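Local coordinates for protein galactokinase (Bifidobacterium longum subsp. infantis ATCC 15697 = JCM 1222 = DSM 20088, PDB 6TEQ) that probably transfers phosphate from ATP to galactose, as GHMP-family galactokinases do, and here holds 2-deoxy-2-fluoro-galactose in its sugar pocket, at residues Asp49-Leu54 and Ala338-Thr343; Glu46-Asp49 and Leu54-Pro57; Ala265-Thr270 and Lys298-Val303; Gly39-Ile44 and Ser372-Val377. One frame throughout, in Å; residues are numbered along the deposited sequence.

Contact 1: residues Asp49-Leu54 and Ala338-Thr343. With GAF (2-deoxy-2-fluoro-alpha-D-galactopyranose), chain M.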
loop_
_atom_site.group_PDB
_atom_site.type_symbol
_atom_site.label_atom_id
_atom_site.label_comp_id
_atom_site.label_asym_id
_atom_site.label_seq_id
_atom_site.Cartn_x
_atom_site.Cartn_y
_atom_site.Cartn_z
ATOM N N ASP A 49 -0.834 -10.832 -1.305
ATOM C CA ASP A 49 0.516 -10.735 -0.715
ATOM C C ASP A 49 0.744 -11.731 0.430
ATOM O O ASP A 49 1.790 -12.434 0.428
ATOM C CB ASP A 49 0.868 -9.315 -0.371
ATOM C CG ASP A 49 0.044 -8.570 0.652
ATOM O OD1 ASP A 49 -1.063 -9.015 0.928
ATOM O OD2 ASP A 49 0.582 -7.555 1.178
ATOM N N TYR A 50 -0.163 -11.777 1.385
ATOM C CA TYR A 50 0.004 -12.620 2.582
ATOM C C TYR A 50 -0.314 -14.074 2.221
ATOM O O TYR A 50 -0.107 -14.941 3.063
ATOM C CB TYR A 50 -0.870 -12.097 3.733
ATOM C CG TYR A 50 -2.341 -11.876 3.434
ATOM C CD1 TYR A 50 -3.198 -12.981 3.342
ATOM C CD2 TYR A 50 -2.856 -10.587 3.270
ATOM C CE1 TYR A 50 -4.548 -12.818 3.041
ATOM C CE2 TYR A 50 -4.214 -10.393 3.037
ATOM C CZ TYR A 50 -5.052 -11.514 2.911
ATOM O OH TYR A 50 -6.380 -11.313 2.686
ATOM N N ASN A 51 -0.739 -14.335 0.973
ATOM C CA ASN A 51 -0.903 -15.711 0.418
ATOM C C ASN A 51 0.287 -16.109 -0.479
ATOM O O ASN A 51 0.135 -17.079 -1.239
ATOM C CB ASN A 51 -2.219 -15.772 -0.345
ATOM C CG ASN A 51 -3.418 -15.724 0.574
ATOM O OD1 ASN A 51 -3.476 -16.529 1.499
ATOM N ND2 ASN A 51 -4.327 -14.760 0.343
ATOM N N ALA A 52 1.395 -15.370 -0.452
ATOM C CA ALA A 52 2.621 -15.646 -1.241
ATOM C C ALA A 52 2.309 -15.474 -2.746
ATOM O O ALA A 52 2.915 -16.150 -3.596
ATOM C CB ALA A 52 3.168 -17.044 -0.941
ATOM N N GLY A 53 1.365 -14.592 -3.085
ATOM C CA GLY A 53 0.921 -14.424 -4.462
ATOM C C GLY A 53 1.700 -13.362 -5.192
ATOM O O GLY A 53 2.822 -13.032 -4.827
ATOM N N LEU A 54 1.085 -12.906 -6.257
ATOM C CA LEU A 54 1.614 -11.841 -7.129
ATOM C C LEU A 54 0.833 -10.574 -6.859
ATOM O O LEU A 54 -0.394 -10.634 -6.626
ATOM C CB LEU A 54 1.461 -12.173 -8.613
ATOM C CG LEU A 54 2.192 -13.438 -9.033
ATOM C CD1 LEU A 54 1.888 -13.760 -10.485
ATOM C CD2 LEU A 54 3.692 -13.296 -8.830
ATOM N N ALA A 338 -17.690 -10.022 -4.477
ATOM C CA ALA A 338 -18.555 -11.212 -4.320
ATOM C C ALA A 338 -17.878 -12.336 -3.555
ATOM O O ALA A 338 -18.563 -13.014 -2.757
ATOM C CB ALA A 338 -18.989 -11.774 -5.625
ATOM N N ASP A 339 -16.639 -12.629 -3.875
ATOM C CA ASP A 339 -15.937 -13.792 -3.280
ATOM C C ASP A 339 -15.198 -13.352 -2.018
ATOM O O ASP A 339 -15.147 -14.121 -1.102
ATOM C CB ASP A 339 -15.048 -14.488 -4.295
ATOM C CG ASP A 339 -15.854 -15.445 -5.175
ATOM O OD1 ASP A 339 -16.980 -15.906 -4.738
ATOM O OD2 ASP A 339 -15.366 -15.793 -6.254
ATOM N N TYR A 340 -14.417 -12.277 -2.095
ATOM C CA TYR A 340 -13.634 -11.853 -0.913
ATOM C C TYR A 340 -14.425 -10.979 0.058
ATOM O O TYR A 340 -14.070 -10.962 1.291
ATOM C CB TYR A 340 -12.316 -11.225 -1.294
ATOM C CG TYR A 340 -11.146 -11.715 -0.502
ATOM C CD1 TYR A 340 -10.768 -13.070 -0.566
ATOM C CD2 TYR A 340 -10.430 -10.880 0.365
ATOM C CE1 TYR A 340 -9.743 -13.561 0.175
ATOM C CE2 TYR A 340 -9.365 -11.390 1.106
ATOM C CZ TYR A 340 -8.997 -12.722 0.981
ATOM O OH TYR A 340 -7.966 -13.227 1.717
ATOM N N GLU A 341 -15.535 -10.401 -0.394
ATOM C CA GLU A 341 -16.495 -9.671 0.497
ATOM C C GLU A 341 -15.720 -8.597 1.269
ATOM O O GLU A 341 -15.872 -8.489 2.499
ATOM C CB GLU A 341 -17.284 -10.635 1.362
ATOM C CG GLU A 341 -18.191 -11.519 0.546
ATOM C CD GLU A 341 -19.046 -12.331 1.494
ATOM O OE1 GLU A 341 -18.547 -13.395 1.978
ATOM O OE2 GLU A 341 -20.123 -11.812 1.889
ATOM N N VAL A 342 -14.922 -7.785 0.544
ATOM C CA VAL A 342 -14.180 -6.666 1.197
ATOM C C VAL A 342 -14.592 -5.314 0.620
ATOM O O VAL A 342 -13.897 -4.353 0.841
ATOM C CB VAL A 342 -12.650 -6.857 1.166
ATOM C CG1 VAL A 342 -12.236 -8.125 1.873
ATOM C CG2 VAL A 342 -12.125 -6.811 -0.273
ATOM N N THR A 343 -15.685 -5.241 -0.116
ATOM C CA THR A 343 -16.160 -3.950 -0.621
ATOM C C THR A 343 -17.298 -3.443 0.267
ATOM O O THR A 343 -17.802 -4.159 1.165
ATOM C CB THR A 343 -16.571 -4.039 -2.089
ATOM O OG1 THR A 343 -17.777 -4.792 -2.220
ATOM C CG2 THR A 343 -15.450 -4.569 -2.973
HETATM C C1 GAF M . -3.727 -3.879 2.905
HETATM C C2 GAF M . -2.424 -4.481 3.387
HETATM F F2 GAF M . -1.722 -3.529 4.049
HETATM C C3 GAF M . -1.595 -5.030 2.245
HETATM O O3 GAF M . -0.554 -5.800 2.757
HETATM C C4 GAF M . -2.446 -5.958 1.328
HETATM O O4 GAF M . -2.795 -7.192 1.942
HETATM C C5 GAF M . -3.674 -5.223 0.911
HETATM O O5 GAF M . -4.398 -4.814 2.047
HETATM C C6 GAF M . -4.597 -6.038 0.028
HETATM O O6 GAF M . -3.965 -6.389 -1.202
HETATM O O1 GAF M . -3.323 -2.701 2.231
#
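Tyr50 meets Tyr340 through their hydroxyls: the two side chains approach from opposite directions, and Tyr50 OH sits in the ring plane of Tyr340, at its edge, 2.7 Å from Tyr340 OH. This is a hydrogen bond in which either phenol could be the donor. Since Tyr50 OH also bonds to His47 ND1, two partners fix where the phenol oxygen lies. With chi1 at 52°, CG of Tyr50 is tucked between the backbone N and the carbonyl carbon, which turns one ring edge to the sugar, CD2 lying 3.6 Å from GAF O4. Tyrosine suits the place: a flat edge for the ligand and a polar end that bridges to a distant loop. Asn51 comes in more loosely, ND2 being 4.2 Å from Tyr340 OH with its amide perpendicular to that ring; the stronger partner of ND2 is His47 O. Asp49 spans two neighbouring sugar oxygens, with OD2 2.6 Å from GAF O3 and OD1 2.7 Å from GAF O4, while OD2 also accepts from Leu190 N. Shortening Asp49 to an alanine would probably leave O3, O4 and the amide of Leu190 without this carboxylate and let the sugar shift in its pocket. Asp49 belongs to the site seen to bind galactose. The joined loops are far apart in sequence, one between strands 33-42 and 54-70, the other following helix 322-338; helix 247-262 contributes Cys255, which touches both Asn51 and Tyr340, and helix 294-318 reaches them through Val303 and Arg299.

Contact 2: residues Glu46-Asp49 and Leu54-Pro57. With GAF (2-deoxy-2-fluoro-alpha-D-galactopyranose), chain M.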
loop_
_atom_site.group_PDB
_atom_site.type_symbol
_atom_site.label_atom_id
_atom_site.label_comp_id
_atom_site.label_asym_id
_atom_site.label_seq_id
_atom_site.Cartn_x
_atom_site.Cartn_y
_atom_site.Cartn_z
ATOM N N GLU A 46 -4.825 -8.276 -5.381
ATOM C CA GLU A 46 -5.334 -7.805 -4.110
ATOM C C GLU A 46 -5.668 -8.992 -3.221
ATOM O O GLU A 46 -6.205 -10.026 -3.652
ATOM C CB GLU A 46 -6.583 -6.960 -4.323
ATOM C CG GLU A 46 -6.726 -5.840 -3.319
ATOM C CD GLU A 46 -5.710 -4.724 -3.613
ATOM O OE1 GLU A 46 -4.626 -4.717 -2.943
ATOM O OE2 GLU A 46 -5.948 -3.895 -4.554
ATOM N N HIS A 47 -5.207 -8.854 -1.997
ATOM C CA HIS A 47 -5.357 -9.888 -0.994
ATOM C C HIS A 47 -4.595 -11.146 -1.394
ATOM O O HIS A 47 -5.025 -12.259 -1.027
ATOM C CB HIS A 47 -6.781 -10.055 -0.631
ATOM C CG HIS A 47 -7.316 -9.023 0.271
ATOM N ND1 HIS A 47 -7.062 -9.002 1.636
ATOM C CD2 HIS A 47 -8.052 -7.896 0.001
ATOM C CE1 HIS A 47 -7.641 -7.914 2.117
ATOM N NE2 HIS A 47 -8.227 -7.244 1.171
ATOM N N THR A 48 -3.480 -10.967 -2.062
ATOM C CA THR A 48 -2.612 -12.056 -2.490
ATOM C C THR A 48 -1.260 -11.991 -1.792
ATOM O O THR A 48 -0.595 -13.016 -1.715
ATOM C CB THR A 48 -2.382 -11.972 -4.000
ATOM O OG1 THR A 48 -1.856 -10.699 -4.362
ATOM C CG2 THR A 48 -3.639 -12.200 -4.795
ATOM N N ASP A 49 -0.834 -10.832 -1.305
ATOM C CA ASP A 49 0.516 -10.735 -0.715
ATOM C C ASP A 49 0.744 -11.731 0.430
ATOM O O ASP A 49 1.790 -12.434 0.428
ATOM C CB ASP A 49 0.868 -9.315 -0.371
ATOM C CG ASP A 49 0.044 -8.570 0.652
ATOM O OD1 ASP A 49 -1.063 -9.015 0.928
ATOM O OD2 ASP A 49 0.582 -7.555 1.178
ATOM N N LEU A 54 1.085 -12.906 -6.257
ATOM C CA LEU A 54 1.614 -11.841 -7.129
ATOM C C LEU A 54 0.833 -10.574 -6.859
ATOM O O LEU A 54 -0.394 -10.634 -6.626
ATOM C CB LEU A 54 1.461 -12.173 -8.613
ATOM C CG LEU A 54 2.192 -13.438 -9.033
ATOM C CD1 LEU A 54 1.888 -13.760 -10.485
ATOM C CD2 LEU A 54 3.692 -13.296 -8.830
ATOM N N CYS A 55 1.536 -9.432 -6.978
ATOM C CA CYS A 55 0.941 -8.081 -6.839
ATOM C C CYS A 55 1.526 -7.185 -7.915
ATOM O O CYS A 55 2.555 -7.551 -8.520
ATOM C CB CYS A 55 1.175 -7.481 -5.454
ATOM S SG CYS A 55 0.906 -8.643 -4.087
ATOM N N LEU A 56 0.893 -6.041 -8.116
ATOM C CA LEU A 56 1.347 -5.065 -9.121
ATOM C C LEU A 56 1.070 -3.644 -8.681
ATOM O O LEU A 56 0.210 -2.982 -9.271
ATOM C CB LEU A 56 0.694 -5.415 -10.458
ATOM C CG LEU A 56 1.319 -4.733 -11.662
ATOM C CD1 LEU A 56 2.739 -5.254 -11.921
ATOM C CD2 LEU A 56 0.456 -4.953 -12.879
ATOM N N PRO A 57 1.813 -3.161 -7.659
ATOM C CA PRO A 57 1.637 -1.766 -7.262
ATOM C C PRO A 57 2.514 -0.787 -8.037
ATOM O O PRO A 57 3.475 -1.145 -8.676
ATOM C CB PRO A 57 2.087 -1.785 -5.794
ATOM C CG PRO A 57 3.172 -2.868 -5.739
ATOM C CD PRO A 57 2.621 -3.965 -6.687
HETATM C C1 GAF M . -3.727 -3.879 2.905
HETATM C C2 GAF M . -2.424 -4.481 3.387
HETATM F F2 GAF M . -1.722 -3.529 4.049
HETATM C C3 GAF M . -1.595 -5.030 2.245
HETATM O O3 GAF M . -0.554 -5.800 2.757
HETATM C C4 GAF M . -2.446 -5.958 1.328
HETATM O O4 GAF M . -2.795 -7.192 1.942
HETATM C C5 GAF M . -3.674 -5.223 0.911
HETATM O O5 GAF M . -4.398 -4.814 2.047
HETATM C C6 GAF M . -4.597 -6.038 0.028
HETATM O O6 GAF M . -3.965 -6.389 -1.202
HETATM O O1 GAF M . -3.323 -2.701 2.231
#
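Thr48 turns OG1 inward over its own main chain, staggered against both N and C (chi1 56°), and from there the hydroxyl is aimed across at the backbone of Leu54. OG1 donates to Leu54 O at 2.7 Å, approaching from above the carbonyl plane, 46° out of it. A threonine serves well in this buried turn, because its short side chain puts a donor right beside the main chain. Next to this bond Cys55 SG, in the one of its two conformers described here, packs 3.8 Å from Asp49 CB. The loop so tied to the strand also reaches the sugar. His47 N donates to GAF O6 at 2.9 Å in a nearly straight bond (176°), and the His47 ring lays one face over GAF C6, which sits 3.9 Å above its centre. A bond from NE2 to Gly367 O helps to fix the turn of that ring. Glu46 bends at chi2 to bring OE1 within 2.5 Å of GAF O6; OE1 also accepts from Asn42 ND2, and OE2 forms a salt bridge with Arg363. An alanine in place of Glu46 would probably deprive Arg363 of this carboxylate and leave Asn42 ND2 and GAF O6 without the oxygen that now meets them. Glu46 and His47 are both seen to bind galactose, and the loop that carries them, Gly-Glu-His-Thr-Asp-Tyr, is the galactokinase signature that recognises the hydroxyls of the sugar.

Contact 3: residues Ala265-Thr270 and Lys298-Val303; sequences ANLRVT and KRVRHV
This is helix-to-helix packing by apolar side chains, made where the first turn of helix 267-276 leans on the early part of helix 294-318; no hydrogen bond crosses it. Leu267 carries one side alone. Its isobutyl fork straddles a single methyl, for CD1 and CD2 each lie 4.1 Å from Val300 CG2, and the two side chains cross at about a right angle. Farther back, Leu267 CB rests 4.0 Å from Val303 CG1. Val300 and Val303 stand three residues apart on their helix, hence nearly on one face, and a chi1 of 172° in Val303 swings CG1 opposite the backbone N and out toward the leucine. Beta-branched valines make a short, stiff surface here, over which the longer leucine can reach. The start of the helix is fixed next door by Asn266, the N-cap, whose OD1 accepts from Val269 N at 3.3 Å, serving an amide of the first turn, which lacks a carbonyl one turn earlier within the helix. Other helices close the packing: 247-262 meets Leu267 through Cys255 and Val300 through Ala258, helix 280-289 adds Leu288 against Val300, and Val303 also touches Asn51 in the loop leading to strand 54-70.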
loop_
_atom_site.group_PDB
_atom_site.type_symbol
_atom_site.label_atom_id
_atom_site.label_comp_id
_atom_site.label_asym_id
_atom_site.label_seq_id
_atom_site.Cartn_x
_atom_site.Cartn_y
_atom_site.Cartn_z
ATOM N N ALA A 265 1.745 -24.991 2.085
ATOM C CA ALA A 265 2.353 -23.934 2.947
ATOM C C ALA A 265 1.621 -22.599 2.731
ATOM O O ALA A 265 1.557 -21.780 3.698
ATOM C CB ALA A 265 3.786 -23.741 2.602
ATOM N N ASN A 266 1.095 -22.403 1.514
ATOM C CA ASN A 266 0.373 -21.155 1.188
ATOM C C ASN A 266 -0.513 -21.363 -0.047
ATOM O O ASN A 266 -0.284 -22.303 -0.826
ATOM C CB ASN A 266 1.312 -19.958 1.022
ATOM C CG ASN A 266 2.452 -20.227 0.059
ATOM O OD1 ASN A 266 2.165 -20.420 -1.110
ATOM N ND2 ASN A 266 3.706 -20.263 0.519
ATOM N N LEU A 267 -1.449 -20.428 -0.291
ATOM C CA LEU A 267 -2.390 -20.628 -1.393
ATOM C C LEU A 267 -1.727 -20.442 -2.743
ATOM O O LEU A 267 -2.323 -20.786 -3.740
ATOM C CB LEU A 267 -3.615 -19.747 -1.205
ATOM C CG LEU A 267 -4.519 -20.188 -0.030
ATOM C CD1 LEU A 267 -5.635 -19.192 0.222
ATOM C CD2 LEU A 267 -5.099 -21.580 -0.201
ATOM N N ARG A 268 -0.571 -19.808 -2.789
ATOM C CA ARG A 268 0.163 -19.728 -4.064
ATOM C C ARG A 268 0.509 -21.120 -4.564
ATOM O O ARG A 268 0.470 -21.307 -5.791
ATOM C CB ARG A 268 1.383 -18.877 -3.901
ATOM C CG ARG A 268 2.293 -18.850 -5.100
ATOM C CD ARG A 268 1.726 -18.114 -6.321
ATOM N NE ARG A 268 2.774 -17.929 -7.322
ATOM C CZ ARG A 268 3.681 -16.971 -7.316
ATOM N NH1 ARG A 268 3.761 -16.141 -6.295
ATOM N NH2 ARG A 268 4.600 -16.932 -8.268
ATOM N N VAL A 269 0.890 -22.041 -3.683
ATOM C CA VAL A 269 1.072 -23.460 -4.110
ATOM C C VAL A 269 -0.194 -23.965 -4.850
ATOM O O VAL A 269 -0.102 -24.506 -5.936
ATOM C CB VAL A 269 1.377 -24.344 -2.902
ATOM C CG1 VAL A 269 1.527 -25.798 -3.383
ATOM C CG2 VAL A 269 2.534 -23.858 -2.073
ATOM N N THR A 270 -1.343 -23.822 -4.230
ATOM C CA THR A 270 -2.649 -24.238 -4.783
ATOM C C THR A 270 -2.830 -23.530 -6.155
ATOM O O THR A 270 -3.203 -24.144 -7.167
ATOM C CB THR A 270 -3.735 -23.859 -3.782
ATOM O OG1 THR A 270 -3.417 -24.406 -2.494
ATOM C CG2 THR A 270 -5.094 -24.233 -4.322
ATOM N N LYS A 298 -15.115 -19.448 -1.387
ATOM C CA LYS A 298 -15.155 -18.135 -2.016
ATOM C C LYS A 298 -13.790 -17.446 -1.849
ATOM O O LYS A 298 -13.282 -16.822 -2.836
ATOM C CB LYS A 298 -16.319 -17.313 -1.468
ATOM C CG LYS A 298 -17.739 -17.684 -1.816
ATOM C CD LYS A 298 -18.704 -16.640 -1.186
ATOM C CE LYS A 298 -20.131 -16.782 -1.575
ATOM N NZ LYS A 298 -20.888 -15.879 -0.671
ATOM N N ARG A 299 -13.267 -17.382 -0.635
ATOM C CA ARG A 299 -11.967 -16.725 -0.388
ATOM C C ARG A 299 -10.870 -17.359 -1.257
ATOM O O ARG A 299 -10.091 -16.610 -1.859
ATOM C CB ARG A 299 -11.538 -16.763 1.063
ATOM C CG ARG A 299 -12.545 -16.257 2.079
ATOM C CD ARG A 299 -13.058 -14.870 1.780
ATOM N NE ARG A 299 -13.857 -14.332 2.845
ATOM C CZ ARG A 299 -15.147 -13.934 2.795
ATOM N NH1 ARG A 299 -15.852 -13.949 1.661
ATOM N NH2 ARG A 299 -15.730 -13.510 3.914
ATOM N N VAL A 300 -10.774 -18.665 -1.304
ATOM C CA VAL A 300 -9.768 -19.405 -2.132
ATOM C C VAL A 300 -9.964 -19.128 -3.615
ATOM O O VAL A 300 -9.007 -18.810 -4.333
ATOM C CB VAL A 300 -9.727 -20.902 -1.813
ATOM C CG1 VAL A 300 -8.868 -21.723 -2.817
ATOM C CG2 VAL A 300 -9.178 -21.052 -0.414
ATOM N N ARG A 301 -11.197 -19.106 -4.078
ATOM C CA ARG A 301 -11.453 -18.797 -5.504
ATOM C C ARG A 301 -10.905 -17.393 -5.806
ATOM O O ARG A 301 -10.305 -17.196 -6.843
ATOM C CB ARG A 301 -12.924 -18.993 -5.834
ATOM C CG ARG A 301 -13.275 -18.595 -7.256
ATOM C CD ARG A 301 -14.601 -19.159 -7.659
ATOM N NE ARG A 301 -15.607 -18.533 -6.878
ATOM C CZ ARG A 301 -16.609 -19.151 -6.333
ATOM N NH1 ARG A 301 -16.698 -20.474 -6.493
ATOM N NH2 ARG A 301 -17.466 -18.459 -5.585
ATOM N N HIS A 302 -11.192 -16.392 -4.956
ATOM C CA HIS A 302 -10.650 -15.045 -5.167
ATOM C C HIS A 302 -9.142 -15.212 -5.284
ATOM O O HIS A 302 -8.601 -14.655 -6.222
ATOM C CB HIS A 302 -11.003 -14.099 -4.012
ATOM C CG HIS A 302 -10.168 -12.880 -4.158
ATOM N ND1 HIS A 302 -10.417 -11.979 -5.111
ATOM C CD2 HIS A 302 -9.053 -12.496 -3.513
ATOM C CE1 HIS A 302 -9.439 -11.083 -5.160
ATOM N NE2 HIS A 302 -8.593 -11.364 -4.148
ATOM N N VAL A 303 -8.446 -15.863 -4.311
ATOM C CA VAL A 303 -6.972 -15.750 -4.296
ATOM C C VAL A 303 -6.425 -16.374 -5.588
ATOM O O VAL A 303 -5.503 -15.845 -6.216
ATOM C CB VAL A 303 -6.386 -16.388 -3.037
ATOM C CG1 VAL A 303 -4.892 -16.446 -3.108
ATOM C CG2 VAL A 303 -6.825 -15.605 -1.796
#

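Contact 4: residues Gly39-Ile44 and Ser372-Val377; sequences GRVNLI and SIIALV
Ile374 sends its CB toward the strand that holds Val41, and its two branches then part. CG2 is the near branch: it lies 4.0 Å from Val41 CG1, the side chains sliding past each other in opposite directions. That distance belongs to one of two modelled conformers of Val41, so the touch is less certain than its number suggests. CG1 serves as the arm of the longer branch: a chi1 of 71° leaves CG2, not CG1, anti to the carbonyl carbon, and with chi2 at 180° the arm carries CD1 straight outward. Strand 33-42 belongs to the branched mixed sheet and strand 372-378 to the separate five-stranded sheet, so this isoleucine bridges two sheets of the GHMP kinase fold without any backbone pairing between the two strands. At the tip, CD1 packs against backbone, 3.6 Å from Asn42 O and 3.9 Å from Leu43 O. A methyl is no conventional hydrogen-bond donor, and Asn42 O accepts from Thr365 OG1 instead, while Leu43 O takes a weak bond from Arg363 NH2. Isoleucine fits because one branch can pack beside a valine while the longer one reaches past it. Around them Val234 and Phe329 touch Ile374, whereas Asn42 OD1 accepts from Leu56 N.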
loop_
_atom_site.group_PDB
_atom_site.type_symbol
_atom_site.label_atom_id
_atom_site.label_comp_id
_atom_site.label_asym_id
_atom_site.label_seq_id
_atom_site.Cartn_x
_atom_site.Cartn_y
_atom_site.Cartn_z
ATOM N N GLY A 39 3.098 6.901 -0.868
ATOM C CA GLY A 39 1.954 5.993 -0.824
ATOM C C GLY A 39 1.901 5.200 -2.117
ATOM O O GLY A 39 2.798 5.330 -2.944
ATOM N N ARG A 40 0.875 4.359 -2.262
ATOM C CA ARG A 40 0.849 3.425 -3.386
ATOM C C ARG A 40 -0.573 3.178 -3.824
ATOM O O ARG A 40 -1.517 3.208 -2.981
ATOM C CB ARG A 40 1.544 2.118 -2.992
ATOM C CG ARG A 40 0.851 1.286 -1.933
ATOM C CD ARG A 40 -0.081 0.262 -2.504
ATOM N NE ARG A 40 -0.866 -0.390 -1.454
ATOM C CZ ARG A 40 -2.014 0.027 -0.965
ATOM N NH1 ARG A 40 -2.586 -0.665 0.019
ATOM N NH2 ARG A 40 -2.677 1.040 -1.509
ATOM N N VAL A 41 -0.712 2.764 -5.081
ATOM C CA VAL A 41 -1.946 2.074 -5.529
ATOM C C VAL A 41 -1.577 0.703 -6.094
ATOM O O VAL A 41 -0.719 0.580 -6.969
ATOM C CB VAL A 41 -2.757 2.908 -6.532
ATOM C CG1 VAL A 41 -3.613 3.943 -5.861
ATOM C CG2 VAL A 41 -1.864 3.640 -7.491
ATOM N N ASN A 42 -2.297 -0.296 -5.626
ATOM C CA ASN A 42 -2.147 -1.655 -6.153
ATOM C C ASN A 42 -2.978 -1.714 -7.426
ATOM O O ASN A 42 -4.188 -1.588 -7.371
ATOM C CB ASN A 42 -2.501 -2.713 -5.130
ATOM C CG ASN A 42 -1.939 -4.050 -5.527
ATOM O OD1 ASN A 42 -1.010 -4.116 -6.327
ATOM N ND2 ASN A 42 -2.560 -5.079 -4.983
ATOM N N LEU A 43 -2.335 -1.927 -8.553
ATOM C CA LEU A 43 -3.106 -1.967 -9.800
ATOM C C LEU A 43 -3.996 -3.208 -9.770
ATOM O O LEU A 43 -5.140 -3.142 -10.233
ATOM C CB LEU A 43 -2.199 -1.948 -11.017
ATOM C CG LEU A 43 -1.321 -0.727 -11.210
ATOM C CD1 LEU A 43 -0.403 -0.977 -12.366
ATOM C CD2 LEU A 43 -2.142 0.543 -11.416
ATOM N N ILE A 44 -3.422 -4.342 -9.381
ATOM C CA ILE A 44 -4.151 -5.626 -9.321
ATOM C C ILE A 44 -3.286 -6.592 -8.538
ATOM O O ILE A 44 -2.109 -6.342 -8.349
ATOM C CB ILE A 44 -4.417 -6.079 -10.794
ATOM C CG1 ILE A 44 -5.478 -7.149 -10.861
ATOM C CG2 ILE A 44 -3.173 -6.479 -11.547
ATOM C CD1 ILE A 44 -6.033 -7.394 -12.258
ATOM N N SER A 372 -10.205 3.641 -1.375
ATOM C CA SER A 372 -10.164 4.225 -2.736
ATOM C C SER A 372 -10.503 3.215 -3.829
ATOM O O SER A 372 -10.265 1.986 -3.677
ATOM C CB SER A 372 -8.837 4.881 -3.039
ATOM O OG SER A 372 -8.461 5.831 -2.070
ATOM N N ILE A 373 -10.964 3.762 -4.937
ATOM C CA ILE A 373 -11.059 3.064 -6.218
ATOM C C ILE A 373 -10.047 3.655 -7.164
ATOM O O ILE A 373 -9.620 4.806 -7.052
ATOM C CB ILE A 373 -12.497 3.054 -6.803
ATOM C CG1 ILE A 373 -12.947 4.399 -7.376
ATOM C CG2 ILE A 373 -13.490 2.503 -5.838
ATOM C CD1 ILE A 373 -13.805 4.210 -8.543
ATOM N N ILE A 374 -9.753 2.875 -8.185
ATOM C CA ILE A 374 -8.954 3.291 -9.334
ATOM C C ILE A 374 -9.709 2.905 -10.594
ATOM O O ILE A 374 -10.499 1.978 -10.617
ATOM C CB ILE A 374 -7.554 2.690 -9.284
ATOM C CG1 ILE A 374 -7.579 1.200 -9.564
ATOM C CG2 ILE A 374 -6.879 3.057 -7.962
ATOM C CD1 ILE A 374 -6.236 0.516 -9.530
ATOM N N ALA A 375 -9.422 3.649 -11.638
ATOM C CA ALA A 375 -9.993 3.398 -12.957
ATOM C C ALA A 375 -8.999 3.771 -14.035
ATOM O O ALA A 375 -8.373 4.874 -13.991
ATOM C CB ALA A 375 -11.292 4.186 -13.100
ATOM N N LEU A 376 -8.901 2.909 -15.023
ATOM C CA LEU A 376 -8.175 3.190 -16.264
ATOM C C LEU A 376 -9.192 3.922 -17.115
ATOM O O LEU A 376 -10.189 3.335 -17.465
ATOM C CB LEU A 376 -7.685 1.911 -16.920
ATOM C CG LEU A 376 -6.475 1.281 -16.290
ATOM C CD1 LEU A 376 -6.280 -0.129 -16.911
ATOM C CD2 LEU A 376 -5.214 2.120 -16.478
ATOM N N VAL A 377 -8.853 5.152 -17.490
ATOM C CA VAL A 377 -9.730 6.004 -18.284
ATOM C C VAL A 377 -8.910 6.658 -19.386
ATOM O O VAL A 377 -7.690 6.711 -19.296
ATOM C CB VAL A 377 -10.425 7.053 -17.408
ATOM C CG1 VAL A 377 -11.104 6.426 -16.231
ATOM C CG2 VAL A 377 -9.471 8.126 -16.965
#

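In the fold
All four contacts are made by mostly buried residues, though contact 3 lies farthest from the chain's centre and contacts 2 and 4 closest. Contacts 1 and 2 share Asp49 and Leu54, both touch the sugar, and their chemistry is largely polar: phenols, a threonine hydroxyl and carboxylates. Contacts 3 and 4 are mainly apolar, the former between helices, the latter between strands of different sheets, with a methyl set against backbone carbonyls. Salt bridges Asp339-Arg301 and Glu341-Arg299 tie contact 1 to contact 3, and Glu46 O probably accepts from His302 NE2, joining contacts 2 and 3. Contact 4 meets contact 2 where Leu43 N probably bonds to Leu56 O, next to neighbouring strands 33-42 and 54-70.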